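Local structure of metallophosphoesterase (Sphaerobacter thermophilus, 3RQZ) at residues I8-H13 with P188-Q193; V22-A26 with A201-I205; I124-Y129 with V148-H152. The protein binds two zinc ions and probably hydrolyses phosphate esters, as a member of the calcineurin-like metallophosphoesterase superfamily. Residues are numbered along the deposited sequence.

Contact 1 of 3, residues I8-H13 with P188-Q193; sequences IISDVH and PGAVGQ. With ZN (zinc ion), chain D.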
loop_
_atom_site.group_PDB
_atom_site.type_symbol
_atom_site.label_atom_id
_atom_site.label_comp_id
_atom_site.label_asym_id
_atom_site.label_seq_id
_atom_site.Cartn_x
_atom_site.Cartn_y
_atom_site.Cartn_z
ATOM N N ILE A 8 8.079 4.817 0.873
ATOM C CA ILE A 8 6.740 4.708 0.313
ATOM C C ILE A 8 6.186 3.323 0.591
ATOM O O ILE A 8 6.802 2.317 0.217
ATOM C CB ILE A 8 6.719 5.003 -1.213
ATOM C CG1 ILE A 8 7.343 6.397 -1.487
ATOM C CG2 ILE A 8 5.258 4.889 -1.762
ATOM C CD1 ILE A 8 7.333 6.813 -2.951
ATOM N N ILE A 9 5.026 3.269 1.250
ATOM C CA ILE A 9 4.408 1.999 1.619
ATOM C C ILE A 9 2.943 1.968 1.211
ATOM O O ILE A 9 2.280 3.023 1.075
ATOM C CB ILE A 9 4.518 1.670 3.178
ATOM C CG1 ILE A 9 3.860 2.781 4.047
ATOM C CG2 ILE A 9 5.986 1.392 3.567
ATOM C CD1 ILE A 9 3.859 2.504 5.558
ATOM N N SER A 10 2.438 0.762 1.029
ATOM C CA SER A 10 1.049 0.561 0.682
ATOM C C SER A 10 0.586 -0.784 1.206
ATOM O O SER A 10 1.403 -1.709 1.391
ATOM C CB SER A 10 0.867 0.621 -0.841
ATOM O OG SER A 10 -0.505 0.676 -1.192
ATOM N N ASP A 11 -0.717 -0.893 1.448
ATOM C CA ASP A 11 -1.356 -2.182 1.690
ATOM C C ASP A 11 -0.729 -2.911 2.879
ATOM O O ASP A 11 -0.398 -4.103 2.827
ATOM C CB ASP A 11 -1.395 -3.023 0.382
ATOM C CG ASP A 11 -2.152 -2.310 -0.745
ATOM O OD1 ASP A 11 -3.410 -2.308 -0.720
ATOM O OD2 ASP A 11 -1.492 -1.735 -1.654
ATOM N N VAL A 12 -0.574 -2.162 3.960
ATOM C CA VAL A 12 -0.135 -2.709 5.233
ATOM C C VAL A 12 -1.130 -3.781 5.717
ATOM O O VAL A 12 -0.738 -4.849 6.206
ATOM C CB VAL A 12 0.056 -1.572 6.267
ATOM C CG1 VAL A 12 0.315 -2.162 7.672
ATOM C CG2 VAL A 12 1.219 -0.642 5.798
ATOM N N HIS A 13 -2.420 -3.513 5.559
ATOM C CA HIS A 13 -3.420 -4.523 5.860
ATOM C C HIS A 13 -3.223 -5.118 7.242
ATOM O O HIS A 13 -3.192 -6.339 7.410
ATOM C CB HIS A 13 -3.472 -5.608 4.755
ATOM C CG HIS A 13 -4.241 -5.174 3.541
ATOM N ND1 HIS A 13 -5.552 -4.754 3.611
ATOM C CD2 HIS A 13 -3.876 -5.062 2.241
ATOM C CE1 HIS A 13 -5.970 -4.419 2.399
ATOM N NE2 HIS A 13 -4.967 -4.585 1.551
ATOM N N PRO A 188 4.767 0.545 -5.006
ATOM C CA PRO A 188 5.747 -0.022 -4.072
ATOM C C PRO A 188 5.457 -1.472 -3.642
ATOM O O PRO A 188 6.226 -2.036 -2.844
ATOM C CB PRO A 188 5.623 0.908 -2.865
ATOM C CG PRO A 188 4.132 1.250 -2.857
ATOM C CD PRO A 188 3.867 1.504 -4.334
ATOM N N GLY A 189 4.373 -2.062 -4.156
ATOM C CA GLY A 189 3.925 -3.404 -3.700
ATOM C C GLY A 189 3.235 -3.275 -2.341
ATOM O O GLY A 189 2.950 -2.157 -1.883
ATOM N N ALA A 190 2.969 -4.402 -1.691
ATOM C CA ALA A 190 2.289 -4.387 -0.390
ATOM C C ALA A 190 3.254 -4.699 0.712
ATOM O O ALA A 190 4.077 -5.616 0.589
ATOM C CB ALA A 190 1.167 -5.384 -0.332
ATOM N N VAL A 191 3.154 -3.930 1.786
ATOM C CA VAL A 191 3.844 -4.288 3.027
ATOM C C VAL A 191 3.251 -5.566 3.631
ATOM O O VAL A 191 3.987 -6.445 4.099
ATOM C CB VAL A 191 3.685 -3.181 4.054
ATOM C CG1 VAL A 191 4.042 -3.684 5.483
ATOM C CG2 VAL A 191 4.531 -1.909 3.610
ATOM N N GLY A 192 1.923 -5.682 3.627
ATOM C CA GLY A 192 1.283 -6.616 4.544
ATOM C C GLY A 192 0.633 -7.830 3.905
ATOM O O GLY A 192 0.205 -8.740 4.601
ATOM N N GLN A 193 0.520 -7.847 2.578
ATOM C CA GLN A 193 -0.098 -9.009 1.926
ATOM C C GLN A 193 0.366 -9.067 0.479
ATOM O O GLN A 193 -0.420 -8.798 -0.436
ATOM C CB GLN A 193 -1.644 -8.954 2.014
ATOM C CG GLN A 193 -2.302 -10.310 1.740
ATOM C CD GLN A 193 -3.729 -10.168 1.223
ATOM O OE1 GLN A 193 -3.993 -9.484 0.226
ATOM N NE2 GLN A 193 -4.655 -10.815 1.904
HETATM ZN ZN ZN D . -5.028 -3.732 -0.504
HETATM O O HOH W 1 4.441 -1.096 0.117
HETATM O O HOH W 2 -2.278 -8.737 6.159
HETATM O O HOH W 3 -6.874 -5.190 -1.192
#

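Contact 2 of 3, residues V22-A26 with A201-I205; sequences VLSDA and ASYAI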
loop_
_atom_site.group_PDB
_atom_site.type_symbol
_atom_site.label_atom_id
_atom_site.label_comp_id
_atom_site.label_asym_id
_atom_site.label_seq_id
_atom_site.Cartn_x
_atom_site.Cartn_y
_atom_site.Cartn_z
ATOM N N VAL A 22 9.510 -3.630 7.942
ATOM C CA VAL A 22 9.798 -2.615 6.929
ATOM C C VAL A 22 10.453 -1.353 7.523
ATOM O O VAL A 22 11.474 -0.856 6.991
ATOM C CB VAL A 22 8.528 -2.250 6.094
ATOM C CG1 VAL A 22 8.717 -0.933 5.353
ATOM C CG2 VAL A 22 8.191 -3.354 5.122
ATOM N N LEU A 23 9.871 -0.842 8.614
ATOM C CA LEU A 23 10.396 0.361 9.273
ATOM C C LEU A 23 11.860 0.184 9.700
ATOM O O LEU A 23 12.657 1.100 9.501
ATOM C CB LEU A 23 9.503 0.763 10.453
ATOM C CG LEU A 23 8.127 1.267 10.000
ATOM C CD1 LEU A 23 7.169 1.506 11.161
ATOM C CD2 LEU A 23 8.220 2.510 9.138
ATOM N N SER A 24 12.221 -0.977 10.260
ATOM C CA SER A 24 13.621 -1.220 10.636
ATOM C C SER A 24 14.461 -1.372 9.368
ATOM O O SER A 24 15.572 -0.870 9.327
ATOM C CB SER A 24 13.861 -2.447 11.553
ATOM O OG SER A 24 12.697 -2.893 12.238
ATOM N N ASP A 25 13.937 -2.046 8.347
ATOM C CA ASP A 25 14.710 -2.270 7.107
ATOM C C ASP A 25 15.022 -0.970 6.342
ATOM O O ASP A 25 16.105 -0.832 5.788
ATOM C CB ASP A 25 14.002 -3.265 6.166
ATOM C CG ASP A 25 14.960 -3.923 5.177
ATOM O OD1 ASP A 25 15.926 -4.585 5.646
ATOM O OD2 ASP A 25 14.762 -3.779 3.940
ATOM N N ALA A 26 14.074 -0.035 6.326
ATOM C CA ALA A 26 14.173 1.187 5.515
ATOM C C ALA A 26 15.335 2.113 5.874
ATOM O O ALA A 26 15.772 2.905 5.035
ATOM C CB ALA A 26 12.891 1.959 5.587
ATOM N N ALA A 201 7.612 -8.768 2.543
ATOM C CA ALA A 201 7.084 -7.411 2.519
ATOM C C ALA A 201 7.776 -6.587 1.434
ATOM O O ALA A 201 8.965 -6.803 1.096
ATOM C CB ALA A 201 7.269 -6.761 3.868
ATOM N N SER A 202 7.020 -5.672 0.860
ATOM C CA SER A 202 7.493 -4.862 -0.260
ATOM C C SER A 202 7.349 -3.380 0.060
ATOM O O SER A 202 6.349 -2.940 0.663
ATOM C CB SER A 202 6.700 -5.216 -1.533
ATOM O OG SER A 202 7.225 -4.545 -2.668
ATOM N N TYR A 203 8.351 -2.598 -0.334
ATOM C CA TYR A 203 8.243 -1.150 -0.211
ATOM C C TYR A 203 9.192 -0.501 -1.204
ATOM O O TYR A 203 9.990 -1.215 -1.839
ATOM C CB TYR A 203 8.582 -0.692 1.217
ATOM C CG TYR A 203 10.035 -0.921 1.661
ATOM C CD1 TYR A 203 10.420 -2.142 2.227
ATOM C CD2 TYR A 203 10.993 0.102 1.574
ATOM C CE1 TYR A 203 11.733 -2.348 2.694
ATOM C CE2 TYR A 203 12.301 -0.089 2.013
ATOM C CZ TYR A 203 12.666 -1.307 2.576
ATOM O OH TYR A 203 13.947 -1.483 3.023
ATOM N N ALA A 204 9.089 0.829 -1.361
ATOM C CA ALA A 204 10.068 1.573 -2.154
ATOM C C ALA A 204 10.695 2.712 -1.373
ATOM O O ALA A 204 10.129 3.201 -0.366
ATOM C CB ALA A 204 9.454 2.090 -3.491
ATOM N N ILE A 205 11.882 3.104 -1.830
ATOM C CA ILE A 205 12.552 4.299 -1.344
ATOM C C ILE A 205 12.690 5.284 -2.492
ATOM O O ILE A 205 13.292 4.969 -3.544
ATOM C CB ILE A 205 13.970 3.979 -0.810
ATOM C CG1 ILE A 205 13.889 3.033 0.391
ATOM C CG2 ILE A 205 14.700 5.269 -0.440
ATOM C CD1 ILE A 205 13.266 3.661 1.653
#

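Contact 3 of 3, residues I124-Y129 with V148-H152; sequences IWEYIY and VGHTH. With ZN (zinc ion), chain D.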
loop_
_atom_site.group_PDB
_atom_site.type_symbol
_atom_site.label_atom_id
_atom_site.label_comp_id
_atom_site.label_asym_id
_atom_site.label_seq_id
_atom_site.Cartn_x
_atom_site.Cartn_y
_atom_site.Cartn_z
ATOM N N ILE A 124 -9.816 5.149 -5.389
ATOM C CA ILE A 124 -10.009 4.100 -4.371
ATOM C C ILE A 124 -10.011 2.704 -4.988
ATOM O O ILE A 124 -9.661 1.710 -4.337
ATOM C CB ILE A 124 -11.385 4.313 -3.624
ATOM C CG1 ILE A 124 -11.379 5.631 -2.855
ATOM C CG2 ILE A 124 -11.695 3.201 -2.671
ATOM C CD1 ILE A 124 -10.046 5.951 -2.296
ATOM N N TRP A 125 -10.420 2.629 -6.242
ATOM C CA TRP A 125 -10.957 1.359 -6.753
ATOM C C TRP A 125 -10.203 0.666 -7.866
ATOM O O TRP A 125 -10.212 -0.580 -7.935
ATOM C CB TRP A 125 -12.377 1.602 -7.253
ATOM C CG TRP A 125 -13.310 2.061 -6.227
ATOM C CD1 TRP A 125 -13.918 3.288 -6.164
ATOM C CD2 TRP A 125 -13.806 1.303 -5.105
ATOM N NE1 TRP A 125 -14.759 3.341 -5.065
ATOM C CE2 TRP A 125 -14.721 2.134 -4.411
ATOM C CE3 TRP A 125 -13.581 -0.004 -4.638
ATOM C CZ2 TRP A 125 -15.404 1.710 -3.257
ATOM C CZ3 TRP A 125 -14.256 -0.424 -3.493
ATOM C CH2 TRP A 125 -15.162 0.441 -2.814
ATOM N N GLU A 126 -9.580 1.428 -8.757
ATOM C CA GLU A 126 -9.104 0.827 -10.026
ATOM C C GLU A 126 -7.708 0.237 -9.880
ATOM O O GLU A 126 -6.820 0.895 -9.364
ATOM C CB GLU A 126 -9.120 1.855 -11.167
ATOM C CG GLU A 126 -8.632 1.310 -12.538
ATOM C CD GLU A 126 -8.834 2.295 -13.682
ATOM O OE1 GLU A 126 -8.264 3.406 -13.663
ATOM O OE2 GLU A 126 -9.576 1.946 -14.625
ATOM N N TYR A 127 -7.525 -0.995 -10.345
ATOM C CA TYR A 127 -6.192 -1.639 -10.353
ATOM C C TYR A 127 -5.434 -1.240 -11.608
ATOM O O TYR A 127 -6.013 -1.159 -12.686
ATOM C CB TYR A 127 -6.286 -3.166 -10.331
ATOM C CG TYR A 127 -7.016 -3.772 -9.154
ATOM C CD1 TYR A 127 -6.347 -4.032 -7.949
ATOM C CD2 TYR A 127 -8.359 -4.120 -9.257
ATOM C CE1 TYR A 127 -7.016 -4.609 -6.861
ATOM C CE2 TYR A 127 -9.041 -4.694 -8.193
ATOM C CZ TYR A 127 -8.359 -4.949 -6.999
ATOM O OH TYR A 127 -9.019 -5.513 -5.943
ATOM N N ILE A 128 -4.140 -0.997 -11.478
ATOM C CA ILE A 128 -3.291 -0.822 -12.654
ATOM C C ILE A 128 -2.272 -1.953 -12.701
ATOM O O ILE A 128 -1.336 -1.980 -11.893
ATOM C CB ILE A 128 -2.533 0.512 -12.623
ATOM C CG1 ILE A 128 -3.512 1.675 -12.410
ATOM C CG2 ILE A 128 -1.648 0.618 -13.926
ATOM C CD1 ILE A 128 -2.890 3.110 -12.437
ATOM N N TYR A 129 -2.446 -2.886 -13.632
ATOM C CA TYR A 129 -1.505 -4.007 -13.751
ATOM C C TYR A 129 -1.132 -4.367 -15.189
ATOM O O TYR A 129 -0.469 -5.394 -15.430
ATOM C CB TYR A 129 -2.011 -5.258 -13.011
ATOM C CG TYR A 129 -3.416 -5.665 -13.412
ATOM C CD1 TYR A 129 -3.656 -6.334 -14.626
ATOM C CD2 TYR A 129 -4.502 -5.373 -12.596
ATOM C CE1 TYR A 129 -4.940 -6.712 -15.003
ATOM C CE2 TYR A 129 -5.810 -5.741 -12.969
ATOM C CZ TYR A 129 -6.015 -6.409 -14.168
ATOM O OH TYR A 129 -7.284 -6.772 -14.560
ATOM N N VAL A 148 0.944 4.545 -6.944
ATOM C CA VAL A 148 -0.288 3.781 -6.752
ATOM C C VAL A 148 -0.018 2.494 -5.963
ATOM O O VAL A 148 1.122 2.039 -5.914
ATOM C CB VAL A 148 -0.954 3.424 -8.118
ATOM C CG1 VAL A 148 -1.189 4.667 -8.978
ATOM C CG2 VAL A 148 -0.114 2.385 -8.916
ATOM N N GLY A 149 -1.058 1.911 -5.351
ATOM C CA GLY A 149 -0.947 0.608 -4.661
ATOM C C GLY A 149 -1.996 -0.362 -5.185
ATOM O O GLY A 149 -2.147 -0.518 -6.424
ATOM N N HIS A 150 -2.674 -1.038 -4.246
ATOM C CA HIS A 150 -3.942 -1.774 -4.498
ATOM C C HIS A 150 -3.743 -3.164 -5.143
ATOM O O HIS A 150 -4.450 -4.120 -4.816
ATOM C CB HIS A 150 -4.878 -0.866 -5.341
ATOM C CG HIS A 150 -6.318 -1.282 -5.402
ATOM N ND1 HIS A 150 -6.967 -1.981 -4.404
ATOM C CD2 HIS A 150 -7.255 -1.030 -6.350
ATOM C CE1 HIS A 150 -8.232 -2.164 -4.751
ATOM N NE2 HIS A 150 -8.435 -1.580 -5.919
ATOM N N THR A 151 -2.774 -3.312 -6.029
ATOM C CA THR A 151 -2.550 -4.624 -6.630
ATOM C C THR A 151 -1.743 -5.550 -5.719
ATOM O O THR A 151 -1.800 -6.767 -5.866
ATOM C CB THR A 151 -1.767 -4.485 -7.947
ATOM O OG1 THR A 151 -0.514 -3.857 -7.638
ATOM C CG2 THR A 151 -2.527 -3.610 -8.949
ATOM N N HIS A 152 -0.970 -4.974 -4.799
ATOM C CA HIS A 152 -0.064 -5.730 -3.889
ATOM C C HIS A 152 1.121 -6.328 -4.649
ATOM O O HIS A 152 1.739 -7.359 -4.242
ATOM C CB HIS A 152 -0.798 -6.833 -3.115
ATOM C CG HIS A 152 -1.928 -6.351 -2.267
ATOM N ND1 HIS A 152 -2.524 -7.151 -1.315
ATOM C CD2 HIS A 152 -2.599 -5.170 -2.237
ATOM C CE1 HIS A 152 -3.508 -6.485 -0.734
ATOM N NE2 HIS A 152 -3.582 -5.288 -1.279
HETATM ZN ZN ZN D . -5.028 -3.732 -0.504
HETATM O O HOH W 4 -3.257 0.147 -8.948
HETATM O O HOH W 3 -6.874 -5.190 -1.192
#

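Contact 1 of 3, residues I8-H13 with P188-Q193
The segment 8-13 carries the D-x-H motif of calcineurin-like metallophosphoesterases at the end of strand 6-9. The loop 188-193 that follows strand 184-188 lies against it in the core. Val191 gives up the most surface. Its CG2 touches CB of Ile9 at 3.6 Å, and its CB meets CG2 of Val12 at 3.9 Å. Ala18 of helix 16-26 also touches Val191. Pro188 ranks second. Its CG lies 4.0 Å from CG2 of Ile8, and its ring also reaches CB of Ser10, with Pro188 CG 3.9 Å from that atom. Ser10 is third and mainly polar. Its O accepts a hydrogen bond from N of Val191 at 2.9 Å. Its N donates to water 1, which in turn donates to O of Gly189. Its OG donates to OD2 of Asp11 at 2.6 Å. That carboxylate and His13 bind zinc together with Asp37 and His152. One step on, Asp11 O accepts from Gly192 N at 2.9 Å. Gly192 is tightly fitted here, because a CB would clash with the backbone of Val12. Instead, Gly192 CA makes a CA-H...O contact with Val12 O at 3.2 Å.

Contact 2 of 3, residues V22-A26 with A201-I205
Val22 opens the contact from helix 16-26, which packs on the sheet holding strand 201-207. The axes of these short segments pass 10.0 Å apart, and their N-to-C directions differ by 41°. Val22 is buried and meets two residues of the strand. Its CG2 lies 3.7 Å from CB of Ala201. Its CG1 sits over a face of the Tyr203 ring, 4.2 Å from the centroid and 28° off the ring normal, a CH-pi contact. The same valine touches Ile9 of strand 6-9 and Val218 of strand 212-218, so it packs on three consecutive strands of the sheet. Leu23 points away from strand 201-205 and packs on Leu7. Asp25, one turn after Val22, points toward the strand at the partly exposed border. Its OD2 accepts a hydrogen bond from Tyr203 OH at 2.6 Å. Ala26 comes last and is buried. Its N donates to O of Val22 at 2.8 Å, a helical backbone bond. Its CB reaches CE2 of Tyr203 at 4.2 Å and CD1 of Ile205 at 4.3 Å. Ala201, Tyr203 and Ile205, every second residue of the strand, all point toward the helix, whereas Ser202 points away and bonds to O of Pro188. This is helix-on-sheet packing in the alpha/beta fold of the phosphoesterase, away from the zinc site. Tyr203 gives up the most surface here. Its chemistry is mixed: the ring packs against aliphatic groups, while the hydroxyl reaches the less buried border and meets a carboxylate, so one side chain joins apolar packing to a directed polar bond.

Contact 3 of 3, residues I124-Y129 with V148-H152
Neither segment is regular helix or strand, and the end-to-end directions of their touching parts lie 69° apart. The nearest CA atoms are those of Tyr127 and Thr151, at 6.0 Å. His150 has a positive phi of 80°, and a weak backbone bond spans it, from Thr151 N to Gly149 O at 2.9 Å. Water 4 bridges the backbones, accepting from Ile128 N and donating to Gly149 O. The CA-to-CB bond of His150 points toward the 124-129 loop, and this residue buries most surface. Its NE2 donates to Trp125 O at 2.9 Å. One face of its ring stacks on Tyr127 in an offset stack, with centroids 3.9 Å apart and planes at 8°. The segment 148-152 carries the G-H-T-H motif of the metallophosphoesterase family, and both its histidines are zinc ligands. His150 binds one zinc with Asp37. His152 NE2 binds the other at 2.3 Å, with Asp11, His13 and Asp37. The hydrogen bond and stack therefore hold the ring of a metal ligand from the side of the 124-129 loop. Beside them, Thr151 CG2 lies 4.0 Å from Tyr127 CD1 and 3.6 Å from Ile128 O. Deeper in, Ile128 CD1 meets Val148 CG1 at 4.2 Å.

How the contacts relate
Strand 6-9 starts contact 1, and helix 16-26 follows it into contact 2. Later, 124-129 and 148-152 close a short loop in contact 3. Residues 188-193 then close contact 1, and strand 201-207 closes contact 2. Contacts 1 and 2 therefore cross, while contact 3 is nested inside both loops. Contact 1 brings the end of strand 6-9, in the six-stranded sheet, against the loop after strand 184-188 of the five-stranded sheet. Contact 3 joins the loops after strands 113-116 and 145-147 of that second sheet. Contacts 1 and 2 share the first sheet, where strands 6-9 and 201-207 are neighbours. Contacts 1 and 3 meet at the zinc site; contact 2 does not touch contact 3.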